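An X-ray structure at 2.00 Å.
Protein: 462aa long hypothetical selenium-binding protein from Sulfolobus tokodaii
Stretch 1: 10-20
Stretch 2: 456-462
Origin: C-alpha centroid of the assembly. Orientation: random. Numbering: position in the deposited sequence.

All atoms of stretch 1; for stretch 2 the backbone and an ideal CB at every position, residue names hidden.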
# COMPACT_ATOMS: atom_id res chain seq x y z
N PRO A 10 -11.02 -14.62 -16.46
CA PRO A 10 -11.49 -15.39 -15.31
C PRO A 10 -11.12 -14.80 -13.94
O PRO A 10 -11.66 -15.21 -12.92
CB PRO A 10 -10.87 -16.77 -15.54
CG PRO A 10 -9.61 -16.46 -16.29
CD PRO A 10 -10.09 -15.43 -17.28
N THR A 11 -10.21 -13.83 -13.91
CA THR A 11 -9.84 -13.23 -12.63
C THR A 11 -10.63 -11.95 -12.35
O THR A 11 -10.40 -11.29 -11.33
CB THR A 11 -8.33 -12.92 -12.56
OG1 THR A 11 -7.98 -12.01 -13.60
CG2 THR A 11 -7.53 -14.21 -12.70
N PHE A 12 -11.54 -11.60 -13.24
CA PHE A 12 -12.39 -10.43 -13.02
C PHE A 12 -13.58 -10.94 -12.23
O PHE A 12 -14.25 -11.88 -12.64
CB PHE A 12 -12.89 -9.83 -14.34
CG PHE A 12 -11.85 -9.08 -15.12
CD1 PHE A 12 -10.56 -8.90 -14.63
CD2 PHE A 12 -12.17 -8.55 -16.37
CE1 PHE A 12 -9.61 -8.20 -15.37
CE2 PHE A 12 -11.23 -7.85 -17.11
CZ PHE A 12 -9.93 -7.67 -16.61
N TYR A 13 -13.85 -10.31 -11.09
CA TYR A 13 -14.96 -10.73 -10.24
C TYR A 13 -15.97 -9.58 -10.16
O TYR A 13 -15.59 -8.44 -9.92
CB TYR A 13 -14.44 -11.08 -8.84
CG TYR A 13 -13.12 -11.83 -8.86
CD1 TYR A 13 -11.94 -11.21 -8.45
CD2 TYR A 13 -13.06 -13.16 -9.30
CE1 TYR A 13 -10.71 -11.89 -8.48
CE2 TYR A 13 -11.84 -13.85 -9.34
CZ TYR A 13 -10.67 -13.20 -8.92
OH TYR A 13 -9.47 -13.88 -8.94
N PRO A 14 -17.26 -9.88 -10.37
CA PRO A 14 -18.28 -8.82 -10.30
C PRO A 14 -18.36 -8.19 -8.92
O PRO A 14 -18.48 -6.97 -8.78
CB PRO A 14 -19.58 -9.56 -10.64
CG PRO A 14 -19.13 -10.75 -11.42
CD PRO A 14 -17.89 -11.17 -10.68
N SER A 15 -18.28 -9.04 -7.90
CA SER A 15 -18.42 -8.61 -6.52
C SER A 15 -17.44 -9.24 -5.55
O SER A 15 -16.75 -10.20 -5.88
CB SER A 15 -19.81 -8.97 -6.04
OG SER A 15 -20.00 -10.36 -6.22
N PRO A 16 -17.38 -8.70 -4.32
CA PRO A 16 -16.50 -9.20 -3.27
C PRO A 16 -16.77 -10.68 -3.00
O PRO A 16 -15.85 -11.49 -2.89
CB PRO A 16 -16.86 -8.32 -2.08
CG PRO A 16 -17.13 -7.01 -2.74
CD PRO A 16 -18.01 -7.43 -3.90
N LYS A 17 -18.06 -11.03 -2.91
CA LYS A 17 -18.47 -12.42 -2.67
C LYS A 17 -17.91 -13.34 -3.74
O LYS A 17 -17.38 -14.41 -3.43
CB LYS A 17 -20.01 -12.52 -2.65
CG LYS A 17 -20.57 -13.93 -2.44
CD LYS A 17 -22.11 -13.95 -2.54
CE LYS A 17 -22.67 -15.37 -2.64
NZ LYS A 17 -24.16 -15.42 -2.84
N MET A 18 -18.01 -12.93 -5.00
CA MET A 18 -17.50 -13.77 -6.08
C MET A 18 -15.98 -13.86 -6.04
O MET A 18 -15.40 -14.89 -6.37
CB MET A 18 -17.95 -13.23 -7.45
CG MET A 18 -19.45 -13.32 -7.70
SD MET A 18 -20.11 -14.97 -7.37
CE MET A 18 -21.18 -14.61 -5.95
N ALA A 19 -15.33 -12.77 -5.64
CA ALA A 19 -13.87 -12.76 -5.56
C ALA A 19 -13.40 -13.74 -4.49
O ALA A 19 -12.41 -14.45 -4.67
CB ALA A 19 -13.37 -11.35 -5.24
N MET A 20 -14.13 -13.79 -3.37
CA MET A 20 -13.79 -14.68 -2.26
C MET A 20 -13.85 -16.16 -2.60
O MET A 20 -13.05 -16.96 -2.11
CB MET A 20 -14.72 -14.43 -1.07
CG MET A 20 -14.46 -13.14 -0.32
SD MET A 20 -15.43 -13.10 1.21
CE MET A 20 -14.53 -14.29 2.21
N UNK A 456 -5.99 -4.88 -4.54
CA UNK A 456 -5.72 -4.70 -5.96
C UNK A 456 -6.96 -4.42 -6.81
O UNK A 456 -6.85 -3.80 -7.87
CB UNK A 456 -5.02 -5.95 -6.50
N UNK A 457 -8.13 -4.87 -6.34
CA UNK A 457 -9.38 -4.72 -7.07
C UNK A 457 -10.49 -3.98 -6.34
O UNK A 457 -10.59 -4.03 -5.12
CB UNK A 457 -9.89 -6.11 -7.46
N UNK A 458 -11.34 -3.30 -7.11
CA UNK A 458 -12.51 -2.62 -6.56
C UNK A 458 -13.64 -3.23 -7.38
O UNK A 458 -13.43 -3.67 -8.51
CB UNK A 458 -12.44 -1.09 -6.66
N UNK A 459 -14.84 -3.28 -6.82
CA UNK A 459 -15.95 -3.90 -7.52
C UNK A 459 -17.14 -2.98 -7.79
O UNK A 459 -17.33 -1.98 -7.09
CB UNK A 459 -16.43 -5.11 -6.71
N UNK A 460 -17.93 -3.32 -8.80
CA UNK A 460 -19.10 -2.51 -9.14
C UNK A 460 -20.42 -3.17 -8.76
O UNK A 460 -21.49 -2.61 -9.00
CB UNK A 460 -19.10 -2.21 -10.64
N UNK A 461 -20.36 -4.36 -8.18
CA UNK A 461 -21.59 -5.05 -7.79
C UNK A 461 -21.50 -5.59 -6.37
O UNK A 461 -20.45 -6.07 -5.95
CB UNK A 461 -21.89 -6.19 -8.76
N UNK A 462 -22.60 -5.50 -5.62
CA UNK A 462 -22.65 -5.97 -4.23
C UNK A 462 -22.66 -7.49 -4.08
O UNK A 462 -22.38 -8.00 -3.00
OXT UNK A 462 -23.00 -8.16 -5.08
CB UNK A 462 -23.89 -5.40 -3.55

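Position 456 lies beyond the reach of stretch 1. No atom of that stretch comes within 5.5 Å of the ideal CB, so many side chains would suit. The residue is Ser-456. Its OG bonds within its own stretch, to the residue at 457.

Position 457 has an extended backbone, phi/psi -123/149, and its CA-to-CB bond points toward stretch 1. The CB itself touches nothing there, so a side chain of some length is needed to approach the loop. The visible offer is modest, and polar or apolar groups could both fit. The residue is Asp-457, chi1 m. Ser-456 OG donates to Asp-457 OD1 at 2.6 Å. Asp-457 OD2 stays 4.4 Å from Thr-11 O, and both carboxylate oxygens are hydrogen-bonded elsewhere in the structure.

Position 458 is also extended, but its CA-to-CB bond points away. Stretch 1 sets no demand on it. The residue is Ser-458, whose OG bonds elsewhere in the structure.

Position 459 points toward stretch 1 again. Its ideal CB is 3.5 Å from Pro-14 O and 4.0 Å from both Pro-16 CD and Ser-15 CA. Beyond it lie Tyr-13, the Pro-16 ring and the methyl of Ala-19, a largely apolar setting. A leucine, methionine or aromatic residue would suit, and a long flat one could run past the start of the helix. The residue is Tyr-459, chi1 m. It loses 95 Å² to stretch 1, more than any other residue of the pair. One face of its ring carries Ser-15 C and Pro-16 N. Its CD1 packs 3.7 Å from Pro-16 CG, and its CE2 lies 4.1 Å from Tyr-13 CB and 4.0 Å from Ala-19 CB. Tyr-13 O meets the ring edge, 3.3 Å from Tyr-459 CD2.

Position 460 points sideways, with only Pro-14 O near its ideal CB, at 5.1 Å. Stretch 1 leaves the choice wide. The residue is Cys-460, bonded covalently to a group elsewhere in the structure. Its contribution here is backbone: Cys-460 N donates to water 1 at 3.1 Å, and water 1 also lies 3.1 Å from Pro-14 O, within donating reach.

Position 461 lies where the two stretches run close, its CA 4.9 Å from Ser-15 CA. Its backbone N gives Pro-14 O a weak hydrogen bond of 3.3 Å, at 131°. This bond needs no particular side chain. CB points sideways, near the Pro-14 ring, so an aliphatic or aromatic group would suit. The residue is Tyr-461, chi1 m. Its CD1 packs 4.1 Å from Pro-14 CB, while OH bonds elsewhere in the structure. Its carbonyl O sits 3.0 Å from Ser-15 CB, a tight contact.

Position 462 ends the chain, and CB points away into space free of stretch 1. Many residues would do. The residue is Pro-462. Its terminal carboxylate does the work: OXT lies 3.4 Å from Ser-15 CB, and O accepts from water 2 at 2.5 Å. Lys-17 N, in the first turn of the helix, donates to the same water at 2.9 Å.

Stretch 2, residues 456-462: SDSYCYP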
# COMPACT_ATOMS: atom_id res chain seq x y z
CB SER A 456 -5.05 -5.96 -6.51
OG SER A 456 -5.96 -7.04 -6.51
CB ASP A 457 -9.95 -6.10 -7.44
CG ASP A 457 -9.10 -6.84 -8.45
OD1 ASP A 457 -7.87 -6.90 -8.26
OD2 ASP A 457 -9.69 -7.37 -9.41
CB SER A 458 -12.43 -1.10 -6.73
OG SER A 458 -12.24 -0.73 -8.08
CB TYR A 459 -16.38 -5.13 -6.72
CG TYR A 459 -15.20 -5.96 -6.26
CD1 TYR A 459 -14.56 -5.69 -5.04
CD2 TYR A 459 -14.67 -6.96 -7.07
CE1 TYR A 459 -13.42 -6.39 -4.66
CE2 TYR A 459 -13.52 -7.66 -6.69
CZ TYR A 459 -12.90 -7.37 -5.49
OH TYR A 459 -11.76 -8.05 -5.13
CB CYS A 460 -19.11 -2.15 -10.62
SG CYS A 460 -18.28 -0.57 -10.95
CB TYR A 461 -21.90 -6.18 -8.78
CG TYR A 461 -21.89 -5.69 -10.21
CD1 TYR A 461 -20.69 -5.58 -10.93
CD2 TYR A 461 -23.07 -5.23 -10.82
CE1 TYR A 461 -20.66 -5.02 -12.20
CE2 TYR A 461 -23.04 -4.66 -12.09
CZ TYR A 461 -21.83 -4.55 -12.77
OH TYR A 461 -21.78 -3.95 -14.00
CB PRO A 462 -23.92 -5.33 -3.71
CG PRO A 462 -24.82 -5.39 -4.90
CD PRO A 462 -23.89 -4.91 -6.01
O HOH W 1 -16.89 -5.36 -10.84
O HOH W 2 -20.34 -9.26 -2.44
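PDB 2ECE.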